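Local coordinates for protein Afp2 (Serratia entomophila, PDB 6RBN) that forms, as a sheath protein, part of the helical sheath around the tube of the anti-feeding prophage, a contractile injection system, at residues E135-T140 with G214-G219; E145-Y150 with K220-I225. One frame throughout, in Å; residues are numbered along the deposited sequence.

Interaction 1: E135-T140 with G214-G219; sequences EKIAGT and GKYNQG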
loop_
_atom_site.group_PDB
_atom_site.type_symbol
_atom_site.label_atom_id
_atom_site.label_comp_id
_atom_site.label_asym_id
_atom_site.label_seq_id
_atom_site.Cartn_x
_atom_site.Cartn_y
_atom_site.Cartn_z
ATOM N N GLU C 135 18.436 -66.825 88.761
ATOM C CA GLU C 135 18.081 -68.097 89.365
ATOM C C GLU C 135 17.091 -68.835 88.468
ATOM O O GLU C 135 16.472 -68.254 87.578
ATOM C CB GLU C 135 17.481 -67.882 90.756
ATOM C CG GLU C 135 18.434 -67.287 91.786
ATOM C CD GLU C 135 18.472 -65.769 91.750
ATOM O OE1 GLU C 135 17.699 -65.170 90.973
ATOM O OE2 GLU C 135 19.282 -65.175 92.493
ATOM N N LYS C 136 16.941 -70.131 88.712
ATOM C CA LYS C 136 16.023 -70.925 87.911
ATOM C C LYS C 136 14.592 -70.702 88.370
ATOM O O LYS C 136 14.298 -70.750 89.566
ATOM C CB LYS C 136 16.371 -72.411 87.983
ATOM C CG LYS C 136 15.500 -73.269 87.076
ATOM C CD LYS C 136 15.819 -74.746 87.185
ATOM C CE LYS C 136 17.095 -75.086 86.448
ATOM N NZ LYS C 136 17.340 -76.552 86.432
ATOM N N ILE C 137 13.707 -70.445 87.411
ATOM C CA ILE C 137 12.282 -70.406 87.698
ATOM C C ILE C 137 11.794 -71.832 87.912
ATOM O O ILE C 137 12.121 -72.738 87.133
ATOM C CB ILE C 137 11.536 -69.700 86.558
ATOM C CG1 ILE C 137 12.025 -68.261 86.421
ATOM C CG2 ILE C 137 10.066 -69.682 86.815
ATOM C CD1 ILE C 137 11.494 -67.557 85.201
ATOM N N ALA C 138 11.015 -72.041 88.976
ATOM C CA ALA C 138 10.714 -73.389 89.451
ATOM C C ALA C 138 9.726 -74.117 88.547
ATOM O O ALA C 138 9.976 -75.255 88.134
ATOM C CB ALA C 138 10.176 -73.326 90.880
ATOM N N GLY C 139 8.602 -73.486 88.230
ATOM C CA GLY C 139 7.509 -74.129 87.522
ATOM C C GLY C 139 6.186 -74.060 88.253
ATOM O O GLY C 139 5.130 -74.171 87.617
ATOM N N THR C 140 6.214 -73.893 89.571
ATOM C CA THR C 140 5.051 -73.521 90.371
ATOM C C THR C 140 5.076 -72.033 90.682
ATOM O O THR C 140 4.700 -71.597 91.774
ATOM C CB THR C 140 5.003 -74.340 91.655
ATOM O OG1 THR C 140 6.181 -74.086 92.429
ATOM C CG2 THR C 140 4.932 -75.821 91.332
ATOM N N GLY C 214 4.834 -72.235 77.621
ATOM C CA GLY C 214 3.419 -72.044 77.362
ATOM C C GLY C 214 2.686 -71.247 78.421
ATOM O O GLY C 214 1.644 -70.654 78.121
ATOM N N LYS C 215 3.204 -71.214 79.648
ATOM C CA LYS C 215 2.610 -70.368 80.674
ATOM C C LYS C 215 3.008 -68.910 80.505
ATOM O O LYS C 215 2.266 -68.018 80.931
ATOM C CB LYS C 215 3.025 -70.846 82.066
ATOM C CG LYS C 215 2.486 -72.207 82.454
ATOM C CD LYS C 215 2.818 -72.540 83.903
ATOM C CE LYS C 215 4.072 -73.396 84.022
ATOM N NZ LYS C 215 5.322 -72.618 83.814
ATOM N N TYR C 216 4.157 -68.649 79.889
ATOM C CA TYR C 216 4.707 -67.306 79.820
ATOM C C TYR C 216 4.524 -66.637 78.471
ATOM O O TYR C 216 4.901 -65.475 78.331
ATOM C CB TYR C 216 6.199 -67.326 80.153
ATOM C CG TYR C 216 6.475 -67.691 81.581
ATOM C CD1 TYR C 216 6.354 -66.749 82.589
ATOM C CD2 TYR C 216 6.833 -68.983 81.924
ATOM C CE1 TYR C 216 6.618 -67.076 83.893
ATOM C CE2 TYR C 216 7.080 -69.324 83.229
ATOM C CZ TYR C 216 6.967 -68.367 84.208
ATOM O OH TYR C 216 7.213 -68.701 85.513
ATOM N N ASN C 217 3.969 -67.328 77.481
ATOM C CA ASN C 217 3.853 -66.736 76.158
ATOM C C ASN C 217 2.723 -65.717 76.076
ATOM O O ASN C 217 2.687 -64.931 75.126
ATOM C CB ASN C 217 3.627 -67.837 75.132
ATOM C CG ASN C 217 3.994 -67.418 73.731
ATOM O OD1 ASN C 217 4.599 -66.374 73.523
ATOM N ND2 ASN C 217 3.596 -68.215 72.756
ATOM N N GLN C 218 1.813 -65.704 77.037
ATOM C CA GLN C 218 0.755 -64.710 77.114
ATOM C C GLN C 218 1.161 -63.600 78.072
ATOM O O GLN C 218 2.044 -63.766 78.914
ATOM C CB GLN C 218 -0.566 -65.358 77.554
ATOM C CG GLN C 218 -0.533 -66.059 78.918
ATOM C CD GLN C 218 -0.911 -65.154 80.082
ATOM O OE1 GLN C 218 -1.708 -64.229 79.932
ATOM N NE2 GLN C 218 -0.337 -65.420 81.247
ATOM N N GLY C 219 0.499 -62.462 77.939
ATOM C CA GLY C 219 0.695 -61.402 78.911
ATOM C C GLY C 219 1.986 -60.648 78.674
ATOM O O GLY C 219 2.089 -59.824 77.759
#
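Gly139 and Lys215 mark the nearest approach of the two backbones, 9.2 Å from CA to CA, so it is side chains that bridge the gap between 135-140 and 214-219, one of them reaching a backbone carbonyl. The first is the loop that leaves strand 127-129 for helix 143-146, the second the last turn of helix 210-216 and the loop beyond it; both belong to the subtilisin-like domain of the tail sheath family. Ile137 and Tyr216 meet head-on from the two segments. The CG2 branch of Ile137 stands anti to its own backbone N, and this methyl lies 3.3 Å from Tyr216 OH. It sits obliquely to the ring, with Tyr216 CZ 4.3 Å from Ile137 CG2, a small apolar contact at the hydroxyl end of the tyrosine. Val146 packs against both residues from helix 143-146, while Phe212, one turn back on its own helix, meets the Tyr216 ring with the planes at about 50°. Farther along the loop the contact is thinner. There the Lys215 chain, bent at chi3 (-96°) and again at chi4 (76°), passes the backbone of Gly139, with Lys215 CE 3.8 Å and Lys215 NZ 4.1 Å from Gly139 O.

Interaction 2: E145-Y150 with K220-I225; sequences EVMEEY and KALNMI
Met147 and Lys220 lie against each other along their lengths, the two side chains running antiparallel past one another with the CA atoms 6.8 Å apart. The packed side of the contact is made by the methionine. Its chain curls at chi2 (-59°) and chi3 (-68°), which folds the methyl back over the start of Lys220, where Met147 CE is 3.9 Å from Lys220 CB. The sulfur goes to Leu222 instead, Met147 SD resting 3.6 Å from Leu222 CD2, and Val158 adds to the packing around Met147. Both segments belong to the subtilisin-like domain of the sheath protein: 145-150 runs off the short helix 143-146, whereas the irregular link from helix 210-216 to strand 225-226 supplies 220-225. Polar contacts take over at the other end of Lys220, a residue that is only partly buried. Two backbone carbonyls of the turn after the helix share its amine. Lys220 NZ donates to Met147 O at 2.6 Å, almost in line with the carbonyl (176° at the oxygen), and to Tyr150 O at 3.0 Å, where the amine stands well above the carbonyl plane. This grip ties together both ends of the turn 147-150. Outside it, exposed Glu148 starts away from 220-225, whereas Glu149 lays CG over the centre of one face of the Tyr150 ring, 3.7 Å above the plane.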
loop_
_atom_site.group_PDB
_atom_site.type_symbol
_atom_site.label_atom_id
_atom_site.label_comp_id
_atom_site.label_asym_id
_atom_site.label_seq_id
_atom_site.Cartn_x
_atom_site.Cartn_y
_atom_site.Cartn_z
ATOM N N GLU C 145 3.589 -63.207 89.212
ATOM C CA GLU C 145 4.476 -62.740 90.269
ATOM C C GLU C 145 5.923 -62.665 89.802
ATOM O O GLU C 145 6.728 -61.948 90.402
ATOM C CB GLU C 145 4.361 -63.652 91.490
ATOM C CG GLU C 145 2.985 -63.643 92.135
ATOM C CD GLU C 145 2.646 -62.314 92.785
ATOM O OE1 GLU C 145 3.568 -61.650 93.304
ATOM O OE2 GLU C 145 1.458 -61.930 92.772
ATOM N N VAL C 146 6.269 -63.404 88.747
ATOM C CA VAL C 146 7.604 -63.319 88.159
ATOM C C VAL C 146 7.775 -62.057 87.331
ATOM O O VAL C 146 8.864 -61.469 87.319
ATOM C CB VAL C 146 7.846 -64.591 87.320
ATOM C CG1 VAL C 146 9.229 -64.603 86.687
ATOM C CG2 VAL C 146 7.639 -65.829 88.168
ATOM N N MET C 147 6.707 -61.586 86.690
ATOM C CA MET C 147 6.770 -60.504 85.719
ATOM C C MET C 147 6.317 -59.169 86.301
ATOM O O MET C 147 5.824 -58.310 85.570
ATOM C CB MET C 147 5.916 -60.850 84.503
ATOM C CG MET C 147 6.299 -62.145 83.835
ATOM S SD MET C 147 8.004 -62.125 83.293
ATOM C CE MET C 147 7.891 -60.913 81.995
ATOM N N GLU C 148 6.469 -58.971 87.608
ATOM C CA GLU C 148 5.930 -57.777 88.244
ATOM C C GLU C 148 6.935 -56.642 88.369
ATOM O O GLU C 148 6.530 -55.517 88.677
ATOM C CB GLU C 148 5.375 -58.117 89.630
ATOM C CG GLU C 148 6.417 -58.568 90.627
ATOM C CD GLU C 148 5.805 -58.946 91.959
ATOM O OE1 GLU C 148 4.567 -58.857 92.088
ATOM O OE2 GLU C 148 6.560 -59.338 92.872
ATOM N N GLU C 149 8.221 -56.893 88.142
ATOM C CA GLU C 149 9.206 -55.823 88.188
ATOM C C GLU C 149 9.391 -55.128 86.848
ATOM O O GLU C 149 10.104 -54.122 86.785
ATOM C CB GLU C 149 10.562 -56.356 88.654
ATOM C CG GLU C 149 11.224 -57.295 87.669
ATOM C CD GLU C 149 12.579 -57.775 88.147
ATOM O OE1 GLU C 149 12.998 -57.376 89.251
ATOM O OE2 GLU C 149 13.226 -58.554 87.417
ATOM N N TYR C 150 8.782 -55.620 85.811
ATOM C CA TYR C 150 8.982 -55.139 84.456
ATOM C C TYR C 150 7.907 -54.130 84.076
ATOM O O TYR C 150 6.798 -54.165 84.615
ATOM C CB TYR C 150 8.957 -56.306 83.479
ATOM C CG TYR C 150 10.041 -57.306 83.750
ATOM C CD1 TYR C 150 11.348 -57.053 83.374
ATOM C CD2 TYR C 150 9.759 -58.502 84.392
ATOM C CE1 TYR C 150 12.343 -57.960 83.626
ATOM C CE2 TYR C 150 10.750 -59.417 84.649
ATOM C CZ TYR C 150 12.039 -59.141 84.264
ATOM O OH TYR C 150 13.031 -60.051 84.520
ATOM N N LYS C 220 2.994 -60.911 79.509
ATOM C CA LYS C 220 4.185 -60.074 79.486
ATOM C C LYS C 220 5.404 -60.817 78.942
ATOM O O LYS C 220 6.523 -60.299 79.014
ATOM C CB LYS C 220 4.448 -59.506 80.876
ATOM C CG LYS C 220 3.388 -58.496 81.283
ATOM C CD LYS C 220 3.600 -57.959 82.680
ATOM C CE LYS C 220 4.772 -57.004 82.723
ATOM N NZ LYS C 220 4.910 -56.375 84.063
ATOM N N ALA C 221 5.211 -62.037 78.426
ATOM C CA ALA C 221 6.059 -62.597 77.369
ATOM C C ALA C 221 7.551 -62.758 77.662
ATOM O O ALA C 221 8.343 -61.933 77.200
ATOM C CB ALA C 221 5.901 -61.753 76.109
ATOM N N LEU C 222 7.944 -63.749 78.479
ATOM C CA LEU C 222 9.353 -63.975 78.794
ATOM C C LEU C 222 10.303 -64.187 77.624
ATOM O O LEU C 222 11.485 -63.885 77.794
ATOM C CB LEU C 222 9.545 -65.173 79.739
ATOM C CG LEU C 222 9.518 -64.940 81.240
ATOM C CD1 LEU C 222 9.780 -66.234 81.963
ATOM C CD2 LEU C 222 10.610 -63.980 81.577
ATOM N N ASN C 223 9.849 -64.706 76.474
ATOM C CA ASN C 223 10.663 -64.835 75.244
ATOM C C ASN C 223 11.919 -65.684 75.449
ATOM O O ASN C 223 13.041 -65.176 75.459
ATOM C CB ASN C 223 11.034 -63.466 74.664
ATOM C CG ASN C 223 9.870 -62.777 74.009
ATOM O OD1 ASN C 223 9.080 -63.403 73.311
ATOM N ND2 ASN C 223 9.759 -61.476 74.222
ATOM N N MET C 224 11.714 -66.987 75.649
ATOM C CA MET C 224 12.753 -67.991 75.882
ATOM C C MET C 224 13.936 -67.997 74.920
ATOM O O MET C 224 13.818 -67.588 73.762
ATOM C CB MET C 224 12.120 -69.375 75.844
ATOM C CG MET C 224 11.563 -69.861 77.148
ATOM S SD MET C 224 10.401 -68.787 77.979
ATOM C CE MET C 224 11.394 -68.366 79.386
ATOM N N ILE C 225 15.079 -68.466 75.410
ATOM C CA ILE C 225 16.281 -68.700 74.617
ATOM C C ILE C 225 16.568 -70.189 74.707
ATOM O O ILE C 225 16.961 -70.689 75.768
ATOM C CB ILE C 225 17.474 -67.880 75.120
ATOM C CG1 ILE C 225 17.185 -66.387 75.002
ATOM C CG2 ILE C 225 18.731 -68.241 74.357
ATOM C CD1 ILE C 225 18.213 -65.524 75.668
#

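How the interactions relate
The centres of interactions 1 and 2 are 8 Å apart, and their segments alternate along the chain: 135-140 and 145-150 stand on either side of the start of helix 143-146, while 220-225 follows directly on 214-219. Leu222 joins the two apolar patches, its CD1 lying 3.5 Å from Tyr216 CD1 and 3.9 Å from Ile137 CD1. Val146, near the start of 145-150, packs on interaction 1, its CG2 3.9 Å from Tyr216 OH. Interaction 1 is the smaller and less buried of the pair, and beside it Asn217, which takes no part in the contact itself, hydrogen-bonds through ND2 to Thr6 O of a second subunit; interaction 2 has no other chain touching its segments.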